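Local coordinates for putative glycosyltransferase (GalT1) (Streptococcus parasanguinis FW213, PDB 5HEA), which probably transfers sugar residues as a family 2 glycosyltransferase, the chain here being the C-terminal part of a longer protein, at the interface of chains A and B. Numbering follows the deposited sequence. Chains: chain A/B, Putative glycosyltransferase (GalT1).

The interface of chains A and B. Residues chain A 179-182, 197, 201; chain B 280-281, 284, 287-288.
One side of the C-terminal helix of chain B, residues 276-291, lies against a loop (residues 179-182) and the helix 195-201 of chain A; this patch is part of a two-fold symmetric interface and recurs with the chains exchanged. A direct hydrogen bond comes from B:Gln280: its amide NE2 donates to the backbone O of A:Gly180 at 3.0 Å, nearly straight (162° at H), but arrives above the carbonyl plane. The bent B:Gln280 chain also lays its amide alongside CB of A:Arg182.

B:Asn284, with CG anti to its backbone N (chi1 168°), reaches between A:Ile181 and A:Arg197. Its OD1 lies 3.5 Å from CG1 of A:Ile181. As modelled, its ND2 sits 2.9 Å from guanidinium NH1 of A:Arg197, two donors facing each other; a turned-over amide, oxygen towards the arginine, would suit this better. A:Arg197 is held on its own side, NH2 donating to the backbone O of A:Arg182 at 3.1 Å, while OE1 of B:Gln281 lies over one guanidinium face, the two planes 67° apart.

Water takes over further along. Water 1 joins the backbone O of A:Glu179, OD1 of B:Asn284 and carboxylate OD2 of B:Asp287, the last at 2.6 Å. As modelled it faces three acceptors with two hydrogens; a turned amide could donate to it, leaving both for the other two. Water 2 links that same OD2 to the terminal amine NZ of A:Lys201, so these presumably opposite charges meet through solvent, 4.4 Å apart. NZ also donates to a lone pair of A:Glu179 O, and the lysine chain crosses B:Leu288 at about a right angle, CD 3.8 Å from CD2.

In the fold, the chain A loop follows the 3-10 helix 175-178, and the terminal helices of both chains pack together at the centre of the pair, within a deposited hexamer; the structure alone does not show that this pairing forms in solution.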
loop_
_atom_site.group_PDB
_atom_site.type_symbol
_atom_site.label_atom_id
_atom_site.label_comp_id
_atom_site.label_asym_id
_atom_site.label_seq_id
_atom_site.Cartn_x
_atom_site.Cartn_y
_atom_site.Cartn_z
ATOM N N GLU A 179 -20.321 28.386 10.319
ATOM C CA GLU A 179 -20.633 28.247 8.890
ATOM C C GLU A 179 -19.359 28.199 8.037
ATOM O O GLU A 179 -18.603 29.179 7.964
ATOM C CB GLU A 179 -21.539 29.382 8.397
ATOM C CG GLU A 179 -21.854 29.275 6.895
ATOM C CD GLU A 179 -22.578 30.490 6.317
ATOM O OE1 GLU A 179 -22.670 31.536 6.998
ATOM O OE2 GLU A 179 -23.051 30.391 5.164
ATOM N N GLY A 180 -19.117 27.049 7.413
ATOM C CA GLY A 180 -17.978 26.895 6.527
ATOM C C GLY A 180 -16.651 26.704 7.235
ATOM O O GLY A 180 -15.603 26.634 6.582
ATOM N N ILE A 181 -16.684 26.625 8.564
ATOM C CA ILE A 181 -15.462 26.426 9.337
ATOM C C ILE A 181 -15.399 25.021 9.929
ATOM O O ILE A 181 -16.284 24.625 10.697
ATOM C CB ILE A 181 -15.314 27.494 10.466
ATOM C CG1 ILE A 181 -15.079 28.886 9.857
ATOM C CG2 ILE A 181 -14.145 27.137 11.362
ATOM C CD1 ILE A 181 -15.037 30.024 10.882
ATOM N N ARG A 182 -14.355 24.274 9.568
ATOM C CA ARG A 182 -14.114 22.928 10.101
ATOM C C ARG A 182 -12.635 22.760 10.374
ATOM O O ARG A 182 -11.808 23.445 9.763
ATOM C CB ARG A 182 -14.587 21.843 9.106
ATOM C CG ARG A 182 -16.116 21.764 8.935
ATOM C CD ARG A 182 -16.820 21.472 10.265
ATOM N NE ARG A 182 -18.270 21.306 10.128
ATOM C CZ ARG A 182 -19.154 22.302 10.178
ATOM N NH1 ARG A 182 -18.751 23.561 10.348
ATOM N NH2 ARG A 182 -20.450 22.040 10.052
ATOM N N ARG A 197 -9.967 31.631 12.715
ATOM C CA ARG A 197 -10.986 31.894 11.702
ATOM C C ARG A 197 -12.350 32.202 12.330
ATOM O O ARG A 197 -13.104 33.028 11.820
ATOM C CB ARG A 197 -11.061 30.755 10.684
ATOM C CG ARG A 197 -9.737 30.560 9.940
ATOM C CD ARG A 197 -9.840 29.520 8.851
ATOM N NE ARG A 197 -9.527 28.170 9.320
ATOM C CZ ARG A 197 -10.318 27.111 9.141
ATOM N NH1 ARG A 197 -11.485 27.263 8.519
ATOM N NH2 ARG A 197 -9.948 25.899 9.571
ATOM N N LYS A 201 -14.776 35.918 12.250
ATOM C CA LYS A 201 -16.211 35.980 11.980
ATOM C C LYS A 201 -16.915 36.897 12.978
ATOM O O LYS A 201 -18.018 37.367 12.714
ATOM C CB LYS A 201 -16.842 34.584 12.058
ATOM C CG LYS A 201 -16.484 33.634 10.919
ATOM C CD LYS A 201 -17.299 33.931 9.680
ATOM C CE LYS A 201 -17.481 32.679 8.827
ATOM N NZ LYS A 201 -18.522 31.745 9.345
ATOM N N GLN B 280 -13.903 23.371 0.919
ATOM C CA GLN B 280 -14.354 23.971 2.167
ATOM C C GLN B 280 -13.384 25.065 2.624
ATOM O O GLN B 280 -13.809 26.163 3.003
ATOM C CB GLN B 280 -14.504 22.881 3.239
ATOM C CG GLN B 280 -14.828 23.388 4.643
ATOM C CD GLN B 280 -13.618 23.402 5.602
ATOM O OE1 GLN B 280 -12.850 22.435 5.705
ATOM N NE2 GLN B 280 -13.462 24.510 6.321
ATOM N N GLN B 281 -12.084 24.773 2.568
ATOM C CA GLN B 281 -11.072 25.702 3.061
ATOM C C GLN B 281 -11.033 26.973 2.223
ATOM O O GLN B 281 -11.036 28.084 2.765
ATOM C CB GLN B 281 -9.687 25.028 3.124
ATOM C CG GLN B 281 -9.545 24.001 4.268
ATOM C CD GLN B 281 -9.353 24.652 5.648
ATOM O OE1 GLN B 281 -8.792 25.753 5.765
ATOM N NE2 GLN B 281 -9.819 23.966 6.701
ATOM N N ASN B 284 -14.224 29.108 2.546
ATOM C CA ASN B 284 -14.237 29.808 3.827
ATOM C C ASN B 284 -13.311 31.016 3.795
ATOM O O ASN B 284 -13.685 32.097 4.245
ATOM C CB ASN B 284 -13.862 28.864 4.968
ATOM C CG ASN B 284 -13.579 29.598 6.274
ATOM O OD1 ASN B 284 -14.420 30.335 6.793
ATOM N ND2 ASN B 284 -12.395 29.380 6.819
ATOM N N ASP B 287 -14.889 33.625 1.710
ATOM C CA ASP B 287 -15.977 34.168 2.516
ATOM C C ASP B 287 -15.476 35.197 3.545
ATOM O O ASP B 287 -16.097 36.230 3.744
ATOM C CB ASP B 287 -16.704 33.021 3.234
ATOM C CG ASP B 287 -17.921 33.486 4.026
ATOM O OD1 ASP B 287 -18.556 34.489 3.635
ATOM O OD2 ASP B 287 -18.249 32.832 5.040
ATOM N N LEU B 288 -14.356 34.909 4.196
ATOM C CA LEU B 288 -13.814 35.812 5.213
ATOM C C LEU B 288 -13.318 37.103 4.571
ATOM O O LEU B 288 -13.568 38.203 5.066
ATOM C CB LEU B 288 -12.665 35.148 5.979
ATOM C CG LEU B 288 -13.048 34.026 6.942
ATOM C CD1 LEU B 288 -11.805 33.381 7.557
ATOM C CD2 LEU B 288 -13.969 34.563 8.029
HETATM O O HOH W 1 -17.078 30.740 6.092
HETATM O O HOH W 2 -20.303 32.619 7.068
#